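Local structure of histidine kinase (Pseudomonas aeruginosa, 7C1I) at residues Leu26-Leu40 with Thr55-Ala68. The protein probably relays phosphoryl groups between sensor histidine kinases and response-regulator receiver domains, as a histidine-containing phosphotransfer protein of a two-component system. Numbering follows the deposited sequence. Where two conformers were deposited one is given.
Sequences LDTFVLDSEERLRSL and TAHSFKGGSSNMGA
Phe59 and Arg36 interlock as reciprocal knobs where the axes of segments 26-40 and 55-65 come within 10.1 Å at 159°, close to antiparallel. The Phe59 ring enters the hole formed by Ser33, Arg36, Leu37 and Leu40: Arg36 CB lies over one face, Leu40 CD1 meets the rim near the ring plane, and Ser33 OG approaches CE1 of Phe59 obliquely at 3.3 Å. The extended Arg36 chain runs among Thr55, Ser58, Phe59 and Gly62, its CD 3.8 Å from CA of Phe59. Its guanidinium, turned 45° from the Phe59 ring, receives Ser58 CB over one face.

Phe29 has CG anti to its backbone N (chi1 175°); Ser33 OG lies over one face of its ring and Met66 CB over the opposite face, both offset toward the rim, with Ser63 OG in plane at the edge. Thr55 CG2 packs 3.7 Å from Leu40 CD2.

No direct hydrogen bond crosses the interface. Ser33 OG instead donates to Phe29 O (2.8 Å) and Ser63 OG to Phe59 O. One water bridges Ser39 O and Thr55 OG1, which also bonds Ala51 O.

Exposed His57, beside inward-packing Ser58 and Phe59, is probably the phosphoacceptor, as in other Hpt domains. Helices 22-45 and 49-65 complete their antiparallel four-helix bundle with 69-83, where Cys75 touches Phe59, and 90-112, where Phe101 and Met97 meet Ser33 and Leu40.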
loop_
_atom_site.group_PDB
_atom_site.type_symbol
_atom_site.label_atom_id
_atom_site.label_comp_id
_atom_site.label_asym_id
_atom_site.label_seq_id
_atom_site.Cartn_x
_atom_site.Cartn_y
_atom_site.Cartn_z
ATOM N N LEU A 26 -9.000 1.233 24.904
ATOM C CA LEU A 26 -8.029 0.845 23.845
ATOM C C LEU A 26 -8.738 -0.014 22.792
ATOM O O LEU A 26 -8.527 0.179 21.576
ATOM C CB LEU A 26 -6.891 0.052 24.496
ATOM C CG LEU A 26 -6.061 0.899 25.460
ATOM C CD1 LEU A 26 -5.026 0.023 26.150
ATOM C CD2 LEU A 26 -5.334 2.144 24.981
ATOM N N ASP A 27 -9.463 -1.067 23.181
ATOM C CA ASP A 27 -10.145 -2.066 22.316
ATOM C C ASP A 27 -11.142 -1.281 21.454
ATOM O O ASP A 27 -11.278 -1.621 20.264
ATOM C CB ASP A 27 -10.828 -3.187 23.102
ATOM C CG ASP A 27 -9.800 -4.143 23.682
ATOM O OD1 ASP A 27 -8.679 -4.197 23.142
ATOM O OD2 ASP A 27 -10.247 -4.860 24.598
ATOM N N THR A 28 -11.881 -0.403 22.140
ATOM C CA THR A 28 -13.029 0.253 21.459
ATOM C C THR A 28 -12.465 1.128 20.334
ATOM O O THR A 28 -13.135 1.035 19.283
ATOM C CB THR A 28 -13.907 1.106 22.384
ATOM O OG1 THR A 28 -14.418 0.155 23.318
ATOM C CG2 THR A 28 -15.065 1.770 21.672
ATOM N N PHE A 29 -11.379 1.834 20.667
ATOM C CA PHE A 29 -10.748 2.808 19.738
ATOM C C PHE A 29 -10.345 2.037 18.477
ATOM O O PHE A 29 -10.543 2.489 17.333
ATOM C CB PHE A 29 -9.531 3.536 20.311
ATOM C CG PHE A 29 -8.889 4.399 19.253
ATOM C CD1 PHE A 29 -9.545 5.545 18.834
ATOM C CD2 PHE A 29 -7.679 4.043 18.683
ATOM C CE1 PHE A 29 -8.927 6.455 17.991
ATOM C CE2 PHE A 29 -7.161 4.841 17.676
ATOM C CZ PHE A 29 -7.766 6.042 17.380
ATOM N N VAL A 30 -9.805 0.829 18.660
ATOM C CA VAL A 30 -9.379 0.010 17.485
ATOM C C VAL A 30 -10.625 -0.251 16.630
ATOM O O VAL A 30 -10.638 -0.093 15.392
ATOM C CB VAL A 30 -8.595 -1.258 17.873
ATOM C CG1 VAL A 30 -8.402 -2.237 16.725
ATOM C CG2 VAL A 30 -7.290 -0.805 18.510
ATOM N N LEU A 31 -11.698 -0.811 17.200
ATOM C CA LEU A 31 -12.895 -1.204 16.410
ATOM C C LEU A 31 -13.524 0.063 15.819
ATOM O O LEU A 31 -13.914 -0.023 14.637
ATOM C CB LEU A 31 -13.856 -1.942 17.348
ATOM C CG LEU A 31 -13.302 -3.314 17.724
ATOM C CD1 LEU A 31 -14.209 -3.979 18.748
ATOM C CD2 LEU A 31 -13.046 -4.277 16.575
ATOM N N ASP A 32 -13.659 1.155 16.578
ATOM C CA ASP A 32 -14.315 2.392 16.076
ATOM C C ASP A 32 -13.513 2.836 14.847
ATOM O O ASP A 32 -14.098 3.238 13.823
ATOM C CB ASP A 32 -14.374 3.466 17.164
ATOM C CG ASP A 32 -15.439 3.210 18.217
ATOM O OD1 ASP A 32 -16.223 2.250 18.069
ATOM O OD2 ASP A 32 -15.332 4.030 19.149
ATOM N N SER A 33 -12.190 2.936 15.014
ATOM C CA SER A 33 -11.289 3.476 13.962
ATOM C C SER A 33 -11.395 2.582 12.722
ATOM O O SER A 33 -11.334 3.122 11.601
ATOM C CB SER A 33 -9.896 3.648 14.513
ATOM O OG SER A 33 -9.797 4.586 15.576
ATOM N N GLU A 34 -11.328 1.252 12.836
ATOM C CA GLU A 34 -11.431 0.313 11.686
ATOM C C GLU A 34 -12.762 0.634 10.995
ATOM O O GLU A 34 -12.732 0.574 9.751
ATOM C CB GLU A 34 -11.261 -1.126 12.177
ATOM C CG GLU A 34 -9.804 -1.346 12.546
ATOM C CD GLU A 34 -9.569 -2.752 13.071
ATOM O OE1 GLU A 34 -10.534 -3.355 13.583
ATOM O OE2 GLU A 34 -8.367 -3.093 13.105
ATOM N N GLU A 35 -13.919 0.689 11.661
ATOM C CA GLU A 35 -15.206 0.923 10.954
ATOM C C GLU A 35 -15.135 2.271 10.228
ATOM O O GLU A 35 -15.601 2.326 9.072
ATOM C CB GLU A 35 -16.377 0.897 11.939
ATOM C CG GLU A 35 -17.710 1.157 11.261
ATOM C CD GLU A 35 -18.154 2.595 11.049
ATOM O OE1 GLU A 35 -18.946 2.817 10.112
ATOM O OE2 GLU A 35 -17.690 3.449 11.831
ATOM N N ARG A 36 -14.512 3.301 10.809
ATOM C CA ARG A 36 -14.438 4.640 10.165
ATOM C C ARG A 36 -13.510 4.692 8.945
ATOM O O ARG A 36 -13.652 5.436 7.951
ATOM C CB ARG A 36 -13.892 5.678 11.150
ATOM C CG ARG A 36 -14.844 6.070 12.272
ATOM C CD ARG A 36 -14.415 7.153 13.244
ATOM N NE ARG A 36 -15.623 7.544 13.957
ATOM C CZ ARG A 36 -15.587 7.767 15.266
ATOM N NH1 ARG A 36 -14.407 7.749 15.862
ATOM N NH2 ARG A 36 -16.714 8.151 15.837
ATOM N N LEU A 37 -12.418 3.926 9.045
ATOM C CA LEU A 37 -11.609 3.719 7.813
ATOM C C LEU A 37 -12.491 3.039 6.760
ATOM O O LEU A 37 -12.334 3.408 5.580
ATOM C CB LEU A 37 -10.347 2.925 8.166
ATOM C CG LEU A 37 -9.280 3.776 8.851
ATOM C CD1 LEU A 37 -8.249 2.910 9.562
ATOM C CD2 LEU A 37 -8.625 4.744 7.879
ATOM N N ARG A 38 -13.218 1.972 7.106
ATOM C CA ARG A 38 -14.081 1.311 6.090
ATOM C C ARG A 38 -15.052 2.351 5.519
ATOM O O ARG A 38 -15.195 2.407 4.281
ATOM C CB ARG A 38 -14.800 0.146 6.776
ATOM C CG ARG A 38 -13.872 -1.041 6.991
ATOM C CD ARG A 38 -14.680 -2.258 7.399
ATOM N NE ARG A 38 -15.436 -2.090 8.632
ATOM C CZ ARG A 38 -15.019 -2.384 9.859
ATOM N NH1 ARG A 38 -13.792 -2.852 10.008
ATOM N NH2 ARG A 38 -15.837 -2.199 10.879
ATOM N N SER A 39 -15.560 3.246 6.372
ATOM C CA SER A 39 -16.536 4.283 5.942
ATOM C C SER A 39 -15.898 5.271 4.958
ATOM O O SER A 39 -16.507 5.774 3.993
ATOM C CB SER A 39 -17.174 5.012 7.095
ATOM O OG SER A 39 -18.086 4.173 7.787
ATOM N N LEU A 40 -14.660 5.672 5.263
ATOM C CA LEU A 40 -13.831 6.560 4.405
ATOM C C LEU A 40 -13.617 5.908 3.034
ATOM O O LEU A 40 -13.756 6.593 2.000
ATOM C CB LEU A 40 -12.530 6.975 5.096
ATOM C CG LEU A 40 -12.738 7.935 6.266
ATOM C CD1 LEU A 40 -11.419 8.143 6.994
ATOM C CD2 LEU A 40 -13.362 9.250 5.820
ATOM N N THR A 55 -17.143 11.916 8.274
ATOM C CA THR A 55 -16.463 10.762 8.923
ATOM C C THR A 55 -15.085 11.252 9.378
ATOM O O THR A 55 -14.560 10.854 10.442
ATOM C CB THR A 55 -16.345 9.572 7.961
ATOM O OG1 THR A 55 -17.681 9.195 7.630
ATOM C CG2 THR A 55 -15.600 8.420 8.602
ATOM N N ALA A 56 -14.357 12.028 8.570
ATOM C CA ALA A 56 -13.043 12.629 8.891
ATOM C C ALA A 56 -13.104 13.465 10.174
ATOM O O ALA A 56 -12.292 13.259 11.098
ATOM C CB ALA A 56 -12.373 13.423 7.798
ATOM N N HIS A 57 -14.163 14.272 10.288
ATOM C CA HIS A 57 -14.357 15.072 11.527
ATOM C C HIS A 57 -14.560 14.126 12.717
ATOM O O HIS A 57 -13.947 14.453 13.752
ATOM C CB HIS A 57 -15.573 15.989 11.338
ATOM C CG HIS A 57 -15.863 16.761 12.584
ATOM N ND1 HIS A 57 -16.817 16.244 13.435
ATOM C CD2 HIS A 57 -15.384 17.929 13.058
ATOM C CE1 HIS A 57 -16.910 17.119 14.417
ATOM N NE2 HIS A 57 -15.961 18.057 14.295
ATOM N N SER A 58 -15.368 13.067 12.594
ATOM C CA SER A 58 -15.556 12.199 13.786
ATOM C C SER A 58 -14.191 11.612 14.165
ATOM O O SER A 58 -13.828 11.570 15.358
ATOM C CB SER A 58 -16.613 11.152 13.559
ATOM O OG SER A 58 -17.842 11.786 13.233
ATOM N N PHE A 59 -13.595 11.030 13.119
ATOM C CA PHE A 59 -12.328 10.299 13.386
ATOM C C PHE A 59 -11.290 11.209 14.051
ATOM O O PHE A 59 -10.480 10.731 14.873
ATOM C CB PHE A 59 -11.739 9.730 12.093
ATOM C CG PHE A 59 -10.756 8.590 12.164
ATOM C CD1 PHE A 59 -10.434 7.952 13.350
ATOM C CD2 PHE A 59 -10.263 8.116 10.959
ATOM C CE1 PHE A 59 -9.537 6.896 13.290
ATOM C CE2 PHE A 59 -9.373 7.056 10.914
ATOM C CZ PHE A 59 -9.045 6.428 12.094
ATOM N N LYS A 60 -11.245 12.502 13.714
ATOM C CA LYS A 60 -10.325 13.531 14.264
ATOM C C LYS A 60 -10.609 13.580 15.770
ATOM O O LYS A 60 -9.604 13.497 16.503
ATOM C CB LYS A 60 -10.574 14.873 13.566
ATOM C CG LYS A 60 -9.724 16.023 14.086
ATOM C CD LYS A 60 -10.067 17.375 13.495
ATOM C CE LYS A 60 -11.434 17.824 13.968
ATOM N NZ LYS A 60 -11.798 19.155 13.425
ATOM N N GLY A 61 -11.904 13.697 16.078
ATOM C CA GLY A 61 -12.214 13.713 17.522
ATOM C C GLY A 61 -11.795 12.446 18.248
ATOM O O GLY A 61 -11.239 12.525 19.364
ATOM N N GLY A 62 -12.207 11.277 17.749
ATOM C CA GLY A 62 -11.912 10.006 18.436
ATOM C C GLY A 62 -10.407 9.849 18.564
ATOM O O GLY A 62 -9.874 9.462 19.627
ATOM N N SER A 63 -9.638 10.198 17.528
ATOM C CA SER A 63 -8.153 10.120 17.530
ATOM C C SER A 63 -7.614 11.043 18.628
ATOM O O SER A 63 -6.734 10.655 19.425
ATOM C CB SER A 63 -7.563 10.414 16.172
ATOM O OG SER A 63 -8.034 9.369 15.335
ATOM N N SER A 64 -8.167 12.260 18.650
ATOM C CA SER A 64 -7.678 13.296 19.597
ATOM C C SER A 64 -7.917 12.824 21.037
ATOM O O SER A 64 -6.944 12.973 21.805
ATOM C CB SER A 64 -8.487 14.540 19.325
ATOM O OG SER A 64 -8.139 15.480 20.331
ATOM N N ASN A 65 -9.048 12.151 21.275
ATOM C CA ASN A 65 -9.531 11.736 22.622
ATOM C C ASN A 65 -8.555 10.674 23.140
ATOM O O ASN A 65 -8.381 10.477 24.360
ATOM C CB ASN A 65 -10.936 11.130 22.634
ATOM C CG ASN A 65 -12.118 12.016 22.301
ATOM O OD1 ASN A 65 -11.862 13.215 22.398
ATOM N ND2 ASN A 65 -13.275 11.423 22.052
ATOM N N MET A 66 -8.012 9.847 22.240
ATOM C CA MET A 66 -7.054 8.769 22.605
ATOM C C MET A 66 -5.589 9.148 22.362
ATOM O O MET A 66 -4.758 8.216 22.386
ATOM C CB MET A 66 -7.431 7.487 21.857
ATOM C CG MET A 66 -8.758 6.818 22.153
ATOM S SD MET A 66 -8.977 6.488 23.922
ATOM C CE MET A 66 -7.844 5.107 24.054
ATOM N N GLY A 67 -5.166 10.401 22.164
ATOM C CA GLY A 67 -3.784 10.911 22.082
ATOM C C GLY A 67 -3.105 10.453 20.801
ATOM O O GLY A 67 -1.909 10.794 20.716
ATOM N N ALA A 68 -3.957 10.118 19.827
ATOM C CA ALA A 68 -3.386 9.727 18.515
ATOM C C ALA A 68 -3.277 11.000 17.669
ATOM O O ALA A 68 -4.109 11.200 16.760
ATOM C CB ALA A 68 -4.134 8.605 17.842
HETATM O O HOH W 1 -18.172 8.146 5.059
#